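Local atomic coordinates of DNA ligase (Aquifex aeolicus, PDB entry 3QWU), a protein that probably acts as an ATP-dependent nucleic acid ligase, binding adenosine in a nucleotidyltransferase pocket with a calcium ion bound nearby. Residues 80-85 with 212-217; 207-212 with 230-235; 131-136 with 152-157. All blocks are in the same frame, centred on the assembly; numbering follows the deposited sequence.

Contact 1: residues 80-85 with 212-217; sequences KVDGYN and GREGVV. With CA (calcium ion), chain D; ADN (adenosine), chain C.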
loop_
_atom_site.group_PDB
_atom_site.type_symbol
_atom_site.label_atom_id
_atom_site.label_comp_id
_atom_site.label_asym_id
_atom_site.label_seq_id
_atom_site.Cartn_x
_atom_site.Cartn_y
_atom_site.Cartn_z
ATOM N N LYS A 80 6.995 -14.921 20.725
ATOM C CA LYS A 80 6.567 -13.580 20.492
ATOM C C LYS A 80 5.024 -13.552 20.691
ATOM O O LYS A 80 4.234 -14.205 19.983
ATOM C CB LYS A 80 6.980 -13.101 19.079
ATOM C CG LYS A 80 6.887 -11.582 18.991
ATOM C CD LYS A 80 7.081 -10.966 17.631
ATOM C CE LYS A 80 6.522 -9.459 17.638
ATOM N NZ LYS A 80 5.219 -9.192 18.504
ATOM N N VAL A 81 4.606 -12.862 21.730
ATOM C CA VAL A 81 3.203 -12.853 22.124
ATOM C C VAL A 81 2.589 -11.595 21.507
ATOM O O VAL A 81 3.146 -10.487 21.576
ATOM C CB VAL A 81 3.038 -12.842 23.680
ATOM C CG1 VAL A 81 1.590 -12.536 24.045
ATOM C CG2 VAL A 81 3.454 -14.158 24.281
ATOM N N ASP A 82 1.443 -11.787 20.896
ATOM C CA ASP A 82 0.771 -10.736 20.167
ATOM C C ASP A 82 -0.164 -9.971 21.102
ATOM O O ASP A 82 -1.295 -10.370 21.349
ATOM C CB ASP A 82 0.020 -11.325 18.990
ATOM C CG ASP A 82 -0.571 -10.247 18.079
ATOM O OD1 ASP A 82 -0.112 -9.075 18.086
ATOM O OD2 ASP A 82 -1.495 -10.571 17.313
ATOM N N GLY A 83 0.345 -8.868 21.630
ATOM C CA GLY A 83 -0.428 -7.995 22.503
ATOM C C GLY A 83 0.175 -6.613 22.329
ATOM O O GLY A 83 0.519 -6.230 21.219
ATOM N N TYR A 84 0.355 -5.872 23.418
ATOM C CA TYR A 84 1.068 -4.614 23.363
ATOM C C TYR A 84 2.183 -4.560 24.405
ATOM O O TYR A 84 2.164 -5.196 25.425
ATOM C CB TYR A 84 0.105 -3.432 23.464
ATOM C CG TYR A 84 -0.588 -3.303 24.837
ATOM C CD1 TYR A 84 -0.109 -2.409 25.794
ATOM C CD2 TYR A 84 -1.714 -4.074 25.170
ATOM C CE1 TYR A 84 -0.735 -2.278 27.040
ATOM C CE2 TYR A 84 -2.346 -3.955 26.437
ATOM C CZ TYR A 84 -1.845 -3.038 27.350
ATOM O OH TYR A 84 -2.410 -2.900 28.576
ATOM N N ASN A 85 3.189 -3.780 24.083
ATOM C CA ASN A 85 4.394 -3.656 24.843
ATOM C C ASN A 85 4.169 -2.771 26.057
ATOM O O ASN A 85 3.508 -1.705 25.981
ATOM C CB ASN A 85 5.417 -2.997 23.933
ATOM C CG ASN A 85 6.725 -2.818 24.580
ATOM O OD1 ASN A 85 6.918 -1.905 25.394
ATOM N ND2 ASN A 85 7.679 -3.629 24.171
ATOM N N GLY A 212 -1.574 -21.195 15.798
ATOM C CA GLY A 212 -1.985 -19.778 15.764
ATOM C C GLY A 212 -1.162 -18.858 16.624
ATOM O O GLY A 212 -1.656 -17.867 17.107
ATOM N N ARG A 213 0.089 -19.171 16.860
ATOM C CA ARG A 213 0.938 -18.269 17.651
ATOM C C ARG A 213 1.608 -17.259 16.747
ATOM O O ARG A 213 1.625 -17.433 15.517
ATOM C CB ARG A 213 1.963 -19.095 18.431
ATOM C CG ARG A 213 1.255 -19.702 19.647
ATOM C CD ARG A 213 2.000 -20.610 20.485
ATOM N NE ARG A 213 1.020 -21.200 21.389
ATOM C CZ ARG A 213 0.989 -21.058 22.708
ATOM N NH1 ARG A 213 1.955 -20.382 23.382
ATOM N NH2 ARG A 213 0.002 -21.650 23.363
ATOM N N GLU A 214 2.089 -16.169 17.315
ATOM C CA GLU A 214 2.560 -15.097 16.439
ATOM C C GLU A 214 3.896 -15.400 15.765
ATOM O O GLU A 214 4.091 -15.091 14.598
ATOM C CB GLU A 214 2.646 -13.768 17.152
ATOM C CG GLU A 214 2.893 -12.661 16.151
ATOM C CD GLU A 214 2.852 -11.296 16.796
ATOM O OE1 GLU A 214 2.193 -10.405 16.208
ATOM O OE2 GLU A 214 3.444 -11.121 17.889
ATOM N N GLY A 215 4.794 -16.063 16.484
ATOM C CA GLY A 215 6.177 -16.170 16.068
ATOM C C GLY A 215 7.127 -16.302 17.234
ATOM O O GLY A 215 6.715 -16.655 18.330
ATOM N N VAL A 216 8.402 -16.048 16.993
ATOM C CA VAL A 216 9.398 -16.072 18.043
ATOM C C VAL A 216 10.286 -14.858 17.953
ATOM O O VAL A 216 10.360 -14.202 16.899
ATOM C CB VAL A 216 10.265 -17.369 17.933
ATOM C CG1 VAL A 216 9.376 -18.597 18.006
ATOM C CG2 VAL A 216 11.101 -17.353 16.612
ATOM N N VAL A 217 10.965 -14.561 19.070
ATOM C CA VAL A 217 12.111 -13.619 19.094
ATOM C C VAL A 217 13.396 -14.341 19.401
ATOM O O VAL A 217 13.468 -15.089 20.340
ATOM C CB VAL A 217 11.939 -12.521 20.165
ATOM C CG1 VAL A 217 13.060 -11.481 20.067
ATOM C CG2 VAL A 217 10.615 -11.852 20.002
HETATM CA CA CA D . -1.292 -10.666 14.730
HETATM O "O5'" ADN C . 9.090 -5.271 18.314
HETATM C "C5'" ADN C . 8.695 -6.570 18.757
HETATM C "C4'" ADN C . 7.567 -6.441 19.774
HETATM O "O4'" ADN C . 6.995 -7.742 20.108
HETATM C "C3'" ADN C . 8.083 -5.858 21.083
HETATM O "O3'" ADN C . 8.046 -4.436 21.165
HETATM C "C2'" ADN C . 7.218 -6.527 22.147
HETATM O "O2'" ADN C . 6.193 -5.654 22.588
HETATM C "C1'" ADN C . 6.603 -7.764 21.496
HETATM N N9 ADN C . 7.060 -9.036 22.077
HETATM C C8 ADN C . 6.247 -10.098 22.289
HETATM N N7 ADN C . 6.910 -11.151 22.825
HETATM C C5 ADN C . 8.201 -10.741 22.923
HETATM C C6 ADN C . 9.442 -11.381 23.370
HETATM N N6 ADN C . 9.363 -12.664 23.824
HETATM N N1 ADN C . 10.594 -10.642 23.368
HETATM C C2 ADN C . 10.606 -9.362 22.894
HETATM N N3 ADN C . 9.493 -8.724 22.431
HETATM C C4 ADN C . 8.298 -9.354 22.442
HETATM O O HOH W 1 2.375 -16.074 20.035
HETATM O O HOH W 2 -0.738 -8.497 15.439
HETATM O O HOH W 3 0.763 -10.122 14.019
#

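Contact 2: residues 207-212 with 230-235; sequences RFNEEG and YITSYA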
loop_
_atom_site.group_PDB
_atom_site.type_symbol
_atom_site.label_atom_id
_atom_site.label_comp_id
_atom_site.label_asym_id
_atom_site.label_seq_id
_atom_site.Cartn_x
_atom_site.Cartn_y
_atom_site.Cartn_z
ATOM N N ARG A 207 4.839 -25.686 14.206
ATOM C CA ARG A 207 3.872 -26.000 15.267
ATOM C C ARG A 207 3.104 -24.720 15.729
ATOM O O ARG A 207 1.881 -24.637 15.748
ATOM C CB ARG A 207 4.585 -26.706 16.427
ATOM C CG ARG A 207 3.618 -27.185 17.506
ATOM C CD ARG A 207 4.273 -27.881 18.653
ATOM N NE ARG A 207 5.051 -27.013 19.525
ATOM C CZ ARG A 207 6.369 -26.895 19.528
ATOM N NH1 ARG A 207 7.137 -27.585 18.702
ATOM N NH2 ARG A 207 6.929 -26.095 20.406
ATOM N N PHE A 208 3.856 -23.674 15.993
ATOM C CA PHE A 208 3.290 -22.408 16.398
ATOM C C PHE A 208 2.286 -21.923 15.373
ATOM O O PHE A 208 1.192 -21.403 15.683
ATOM C CB PHE A 208 4.487 -21.398 16.518
ATOM C CG PHE A 208 5.041 -21.280 17.876
ATOM C CD1 PHE A 208 4.977 -22.317 18.744
ATOM C CD2 PHE A 208 5.596 -20.095 18.295
ATOM C CE1 PHE A 208 5.442 -22.189 20.047
ATOM C CE2 PHE A 208 6.111 -19.947 19.596
ATOM C CZ PHE A 208 6.047 -20.998 20.468
ATOM N N ASN A 209 2.706 -22.029 14.120
ATOM C CA ASN A 209 1.891 -21.580 13.018
ATOM C C ASN A 209 0.608 -22.380 13.034
ATOM O O ASN A 209 -0.437 -21.827 12.915
ATOM C CB ASN A 209 2.581 -21.746 11.635
ATOM C CG ASN A 209 1.711 -21.141 10.483
ATOM O OD1 ASN A 209 1.299 -19.987 10.533
ATOM N ND2 ASN A 209 1.344 -21.949 9.564
ATOM N N GLU A 210 0.706 -23.695 13.171
ATOM C CA GLU A 210 -0.493 -24.499 13.275
ATOM C C GLU A 210 -1.288 -24.178 14.498
ATOM O O GLU A 210 -2.491 -24.318 14.464
ATOM C CB GLU A 210 -0.154 -25.993 13.258
ATOM C CG GLU A 210 0.392 -26.499 11.911
ATOM C CD GLU A 210 1.133 -27.836 12.004
ATOM O OE1 GLU A 210 1.302 -28.368 13.109
ATOM O OE2 GLU A 210 1.585 -28.381 10.976
ATOM N N GLU A 211 -0.635 -23.736 15.586
ATOM C CA GLU A 211 -1.346 -23.384 16.850
ATOM C C GLU A 211 -1.825 -21.929 16.852
ATOM O O GLU A 211 -2.359 -21.449 17.823
ATOM C CB GLU A 211 -0.423 -23.574 18.059
ATOM C CG GLU A 211 -0.012 -25.035 18.373
ATOM C CD GLU A 211 1.071 -25.137 19.455
ATOM O OE1 GLU A 211 1.712 -24.102 19.727
ATOM O OE2 GLU A 211 1.277 -26.252 20.014
ATOM N N GLY A 212 -1.574 -21.195 15.798
ATOM C CA GLY A 212 -1.985 -19.778 15.764
ATOM C C GLY A 212 -1.162 -18.858 16.624
ATOM O O GLY A 212 -1.656 -17.867 17.107
ATOM N N TYR A 230 10.842 -13.388 13.964
ATOM C CA TYR A 230 10.291 -14.036 12.800
ATOM C C TYR A 230 8.826 -14.365 13.093
ATOM O O TYR A 230 8.508 -14.834 14.205
ATOM C CB TYR A 230 11.110 -15.275 12.474
ATOM C CG TYR A 230 10.593 -16.036 11.319
ATOM C CD1 TYR A 230 9.707 -17.105 11.494
ATOM C CD2 TYR A 230 10.981 -15.693 10.011
ATOM C CE1 TYR A 230 9.214 -17.833 10.369
ATOM C CE2 TYR A 230 10.511 -16.376 8.897
ATOM C CZ TYR A 230 9.616 -17.448 9.065
ATOM O OH TYR A 230 9.139 -18.095 7.929
ATOM N N ILE A 231 7.952 -14.090 12.097
ATOM C CA ILE A 231 6.481 -14.168 12.229
ATOM C C ILE A 231 5.935 -15.368 11.419
ATOM O O ILE A 231 6.432 -15.705 10.340
ATOM C CB ILE A 231 5.840 -12.832 11.755
ATOM C CG1 ILE A 231 6.669 -11.644 12.343
ATOM C CG2 ILE A 231 4.321 -12.685 12.119
ATOM C CD1 ILE A 231 6.515 -11.200 13.886
ATOM N N THR A 232 4.928 -16.031 11.958
ATOM C CA THR A 232 4.280 -17.125 11.242
ATOM C C THR A 232 3.422 -16.573 10.105
ATOM O O THR A 232 3.013 -15.410 10.115
ATOM C CB THR A 232 3.401 -17.940 12.170
ATOM O OG1 THR A 232 2.380 -17.089 12.753
ATOM C CG2 THR A 232 4.274 -18.618 13.291
ATOM N N SER A 233 3.150 -17.410 9.113
ATOM C CA SER A 233 2.361 -16.969 7.998
ATOM C C SER A 233 0.955 -16.740 8.473
ATOM O O SER A 233 0.337 -15.760 8.046
ATOM C CB SER A 233 2.395 -17.962 6.869
ATOM O OG SER A 233 2.107 -19.195 7.379
ATOM N N TYR A 234 0.480 -17.600 9.396
ATOM C CA TYR A 234 -0.821 -17.369 10.031
ATOM C C TYR A 234 -0.973 -15.963 10.612
ATOM O O TYR A 234 -1.971 -15.265 10.362
ATOM C CB TYR A 234 -1.094 -18.388 11.122
ATOM C CG TYR A 234 -2.274 -18.045 12.025
ATOM C CD1 TYR A 234 -2.125 -17.123 13.105
ATOM C CD2 TYR A 234 -3.533 -18.638 11.824
ATOM C CE1 TYR A 234 -3.183 -16.825 13.926
ATOM C CE2 TYR A 234 -4.609 -18.333 12.650
ATOM C CZ TYR A 234 -4.428 -17.443 13.682
ATOM O OH TYR A 234 -5.480 -17.151 14.515
ATOM N N ALA A 235 0.007 -15.516 11.374
ATOM C CA ALA A 235 -0.109 -14.202 11.982
ATOM C C ALA A 235 -0.013 -13.128 10.941
ATOM O O ALA A 235 -0.645 -12.106 11.061
ATOM C CB ALA A 235 0.960 -14.006 13.029
#

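Contact 3: residues 131-136 with 152-157; sequences AEVAGP and VQLFVF. With ADN (adenosine), chain C.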
loop_
_atom_site.group_PDB
_atom_site.type_symbol
_atom_site.label_atom_id
_atom_site.label_comp_id
_atom_site.label_asym_id
_atom_site.label_seq_id
_atom_site.Cartn_x
_atom_site.Cartn_y
_atom_site.Cartn_z
ATOM N N ALA A 131 7.283 -6.316 29.394
ATOM C CA ALA A 131 6.281 -7.361 29.242
ATOM C C ALA A 131 5.279 -7.028 28.150
ATOM O O ALA A 131 5.016 -5.856 27.855
ATOM C CB ALA A 131 5.524 -7.579 30.563
ATOM N N GLU A 132 4.713 -8.084 27.591
ATOM C CA GLU A 132 3.567 -7.988 26.684
ATOM C C GLU A 132 2.297 -8.173 27.488
ATOM O O GLU A 132 2.186 -9.147 28.235
ATOM C CB GLU A 132 3.631 -9.102 25.653
ATOM C CG GLU A 132 2.839 -8.815 24.379
ATOM C CD GLU A 132 3.488 -7.749 23.474
ATOM O OE1 GLU A 132 4.557 -7.255 23.866
ATOM O OE2 GLU A 132 2.926 -7.421 22.400
ATOM N N VAL A 133 1.344 -7.240 27.344
ATOM C CA VAL A 133 -0.010 -7.431 27.828
ATOM C C VAL A 133 -0.912 -7.907 26.674
ATOM O O VAL A 133 -0.904 -7.332 25.578
ATOM C CB VAL A 133 -0.572 -6.148 28.382
ATOM C CG1 VAL A 133 -1.957 -6.393 28.937
ATOM C CG2 VAL A 133 0.320 -5.610 29.468
ATOM N N ALA A 134 -1.720 -8.936 26.927
ATOM C CA ALA A 134 -2.437 -9.619 25.849
ATOM C C ALA A 134 -3.720 -10.230 26.350
ATOM O O ALA A 134 -3.824 -10.662 27.546
ATOM C CB ALA A 134 -1.545 -10.699 25.195
ATOM N N GLY A 135 -4.686 -10.309 25.450
ATOM C CA GLY A 135 -6.014 -10.832 25.803
ATOM C C GLY A 135 -7.155 -10.205 25.014
ATOM O O GLY A 135 -7.003 -9.179 24.377
ATOM N N PRO A 136 -8.327 -10.809 25.086
ATOM C CA PRO A 136 -9.374 -10.321 24.215
ATOM C C PRO A 136 -10.024 -9.041 24.746
ATOM O O PRO A 136 -10.662 -8.317 23.989
ATOM C CB PRO A 136 -10.387 -11.450 24.234
ATOM C CG PRO A 136 -10.214 -12.065 25.619
ATOM C CD PRO A 136 -8.749 -11.950 25.905
ATOM N N VAL A 152 -7.124 -9.862 30.543
ATOM C CA VAL A 152 -5.793 -9.676 30.003
ATOM C C VAL A 152 -4.831 -10.318 30.970
ATOM O O VAL A 152 -5.151 -10.538 32.149
ATOM C CB VAL A 152 -5.413 -8.193 29.918
ATOM C CG1 VAL A 152 -5.931 -7.606 28.671
ATOM C CG2 VAL A 152 -5.975 -7.461 31.114
ATOM N N GLN A 153 -3.626 -10.575 30.457
ATOM C CA GLN A 153 -2.576 -11.292 31.162
ATOM C C GLN A 153 -1.296 -10.651 30.685
ATOM O O GLN A 153 -1.271 -10.033 29.624
ATOM C CB GLN A 153 -2.576 -12.778 30.811
ATOM C CG GLN A 153 -3.561 -13.613 31.636
ATOM C CD GLN A 153 -3.508 -15.104 31.262
ATOM O OE1 GLN A 153 -2.430 -15.637 30.999
ATOM N NE2 GLN A 153 -4.682 -15.765 31.198
ATOM N N LEU A 154 -0.251 -10.817 31.475
ATOM C CA LEU A 154 0.964 -10.125 31.253
ATOM C C LEU A 154 2.063 -11.166 31.192
ATOM O O LEU A 154 2.037 -12.114 31.915
ATOM C CB LEU A 154 1.140 -9.112 32.350
ATOM C CG LEU A 154 2.441 -8.374 32.447
ATOM C CD1 LEU A 154 2.187 -7.051 33.140
ATOM C CD2 LEU A 154 3.384 -9.271 33.201
ATOM N N PHE A 155 2.992 -10.989 30.277
ATOM C CA PHE A 155 4.079 -11.893 30.088
ATOM C C PHE A 155 5.395 -11.147 29.966
ATOM O O PHE A 155 5.629 -10.487 28.958
ATOM C CB PHE A 155 3.812 -12.700 28.824
ATOM C CG PHE A 155 2.540 -13.550 28.888
ATOM C CD1 PHE A 155 2.540 -14.779 29.481
ATOM C CD2 PHE A 155 1.364 -13.101 28.359
ATOM C CE1 PHE A 155 1.339 -15.577 29.550
ATOM C CE2 PHE A 155 0.190 -13.902 28.419
ATOM C CZ PHE A 155 0.204 -15.113 29.053
ATOM N N VAL A 156 6.237 -11.228 31.006
ATOM C CA VAL A 156 7.573 -10.673 30.987
ATOM C C VAL A 156 8.470 -11.352 29.913
ATOM O O VAL A 156 8.449 -12.578 29.752
ATOM C CB VAL A 156 8.272 -10.855 32.401
ATOM C CG1 VAL A 156 9.719 -10.282 32.377
ATOM C CG2 VAL A 156 7.456 -10.234 33.509
ATOM N N PHE A 157 9.197 -10.536 29.148
ATOM C CA PHE A 157 10.183 -11.002 28.180
ATOM C C PHE A 157 11.531 -10.282 28.315
ATOM O O PHE A 157 12.533 -10.676 27.670
ATOM C CB PHE A 157 9.646 -10.849 26.740
ATOM C CG PHE A 157 9.274 -9.445 26.351
ATOM C CD1 PHE A 157 10.224 -8.488 26.124
ATOM C CD2 PHE A 157 7.951 -9.068 26.225
ATOM C CE1 PHE A 157 9.811 -7.165 25.786
ATOM C CE2 PHE A 157 7.586 -7.767 25.905
ATOM C CZ PHE A 157 8.509 -6.828 25.706
HETATM O "O5'" ADN C . 9.090 -5.271 18.314
HETATM C "C5'" ADN C . 8.695 -6.570 18.757
HETATM C "C4'" ADN C . 7.567 -6.441 19.774
HETATM O "O4'" ADN C . 6.995 -7.742 20.108
HETATM C "C3'" ADN C . 8.083 -5.858 21.083
HETATM O "O3'" ADN C . 8.046 -4.436 21.165
HETATM C "C2'" ADN C . 7.218 -6.527 22.147
HETATM O "O2'" ADN C . 6.193 -5.654 22.588
HETATM C "C1'" ADN C . 6.603 -7.764 21.496
HETATM N N9 ADN C . 7.060 -9.036 22.077
HETATM C C8 ADN C . 6.247 -10.098 22.289
HETATM N N7 ADN C . 6.910 -11.151 22.825
HETATM C C5 ADN C . 8.201 -10.741 22.923
HETATM C C6 ADN C . 9.442 -11.381 23.370
HETATM N N6 ADN C . 9.363 -12.664 23.824
HETATM N N1 ADN C . 10.594 -10.642 23.368
HETATM C C2 ADN C . 10.606 -9.362 22.894
HETATM N N3 ADN C . 9.493 -8.724 22.431
HETATM C C4 ADN C . 8.298 -9.354 22.442
#

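Contact 1: residues 80-85 with 212-217
Lys80 lies obliquely across the carboxylate end of Glu214. Its CG is anti to the backbone N (chi1 -164°), and the chain stays extended until a bend at chi4. NZ thereby reaches Glu214 OE2 at 2.7 Å, a salt bridge that comes from above the carboxylate plane. NZ also donates to O4' of adenosine at 2.8 Å. At the other end of the residue, Lys80 N makes a nearly straight hydrogen bond to Gly215 O at 3.0 Å. A water joins Lys80 O to Glu214 N. The second carboxylate oxygen, Glu214 OE1, lies 3.3 Å from Asp82 OD1, two acceptors of like charge that come close without a hydrogen bond. Asp82 OD2 binds calcium at 2.6 Å, with two waters, Glu143 and Asp239 as the other ligands. Val217 CG2 packs on the base, 3.6 Å from N1 of adenosine. The KVDG sequence fits the first nucleotidyltransferase motif, whose lysine carries AMP in relatives, and EGVV fits the fourth. The salt bridge and the nearby calcium probably offset the repulsion between Asp82 and Glu214. Glu214 would favour a charged Lys80 in this adenosine-bound state.

Contact 2: residues 207-212 with 230-235
Asn209 OD1 accepts the backbone N-H of Tyr234 at 2.8 Å, in the plane of the amide carbonyl and with a fairly straight N-H...O angle of 154°. A second, weak hydrogen bond reaches the same oxygen from Ser233 OG. Tyr234 N belongs to the first turn of helix 233-242, so the amide of Asn209 takes up one of the N-H groups at the start of that helix. The Asn209 CG is anti to its backbone N (chi1 -175°), which carries the amide across to this turn. Behind it, Asn209 CB rests on Thr232 CG2 at 3.9 Å. The amide plane and the Tyr234 ring are steeply turned against each other. Gly212 meets the ring instead. Its CA sits over one face, 3.8 Å from the centroid of the Tyr234 ring, in a CH-pi contact displaced toward the rim.

Both partners are set by helix ends. Gly212 follows helix 195-210 with positive phi (73°). Its N bonds back to Asn209 O at 3.2 Å, and Arg213 N probably bonds back to Phe208 O. Thr232 is the N-cap of helix 233-242. Its OG1 accepts from Ala235 N at 3.2 Å, and its hydroxyl is placed to donate chiefly to Arg213 O, with Glu214 O also near. This ties the cap to the chain just after Gly212. Further out, Ser233 packs on Leu262 and Phe265 of helix 254-269, and Phe208 packs against Glu79 and Arg213. Helix 233-242 also carries the calcium ligand Asp239.

The arrangement joins two classic helix ends: a Schellman motif closing helix 195-210 and a threonine N-cap opening helix 233-242. In the chain they come just before and just after the antiparallel strands 215-220 and 227-231 of the nucleotidyltransferase fold.

Contact 3: residues 131-136 with 152-157
Two neighbouring antiparallel strands, 127-134 and 153-161, form one wall of the adenosine pocket here. Glu132 and Phe155 are a hydrogen-bonded pair. Glu132 N donates to Phe155 O at 2.9 Å from above the carbonyl plane, and Phe155 N returns a bond to Glu132 O in plane. Ala134 and Gln153 pair in the same way, with Ala134 N approaching Gln153 O nearly along the C=O axis. Between them lies the non-hydrogen-bonded pair Val133 with Leu154; a second, Ala131 with Val156, lies beyond Glu132. The side chains of these two pairs share one face of the sheet, where Ala131 CB meets Leu154 CG at 3.7 Å. On that face Leu154 also packs on Leu115 of helix 106-115. Gly135 has backbone angles that call for glycine, and it lies close against Val152.

Glu132 leaves the other face. Its chain bends at chi2 (72°), and OE1 accepts from O2' of adenosine at 2.6 Å. Its OE2 bonds to Gly83 N, so both oxygens have partners. The Phe157 CG sits in the crowded position between backbone N and carbonyl carbon (chi1 59°). This turns the ring back over its partner strand: Phe157 CE2 lies 3.3 Å from Ala131 C. Ala131 N lies over one face of the ring and the base over the other, with Phe157 CD1 3.4 Å from C2 of adenosine. Tyr54 meets the same ring at a steep angle. The base is thus held by dispersion against an aromatic face, while the ribose is gripped by a short bond that is probably strengthened by the negative charge of Glu132.

How the contacts relate
Contacts 1 and 2 have centres 9 Å apart and share Gly212. Contacts 1 and 3 are 10 Å apart, and both touch adenosine. Contacts 2 and 3, 18 Å apart, do not touch. Along the chain, contact 3 falls wholly between the two segments of contact 1, while the segments of contacts 1 and 2 interleave. Strands 75-80, 215-220 and 227-231 belong to a mixed sheet; strands 84-91, 127-134 and 153-161 belong to an antiparallel one. Residues 80-85 cross from the first sheet to the second, and Tyr84 N probably bonds to Val133 O. Adenosine therefore binds where the sheets meet, with contact 2 at the far side of contact 1.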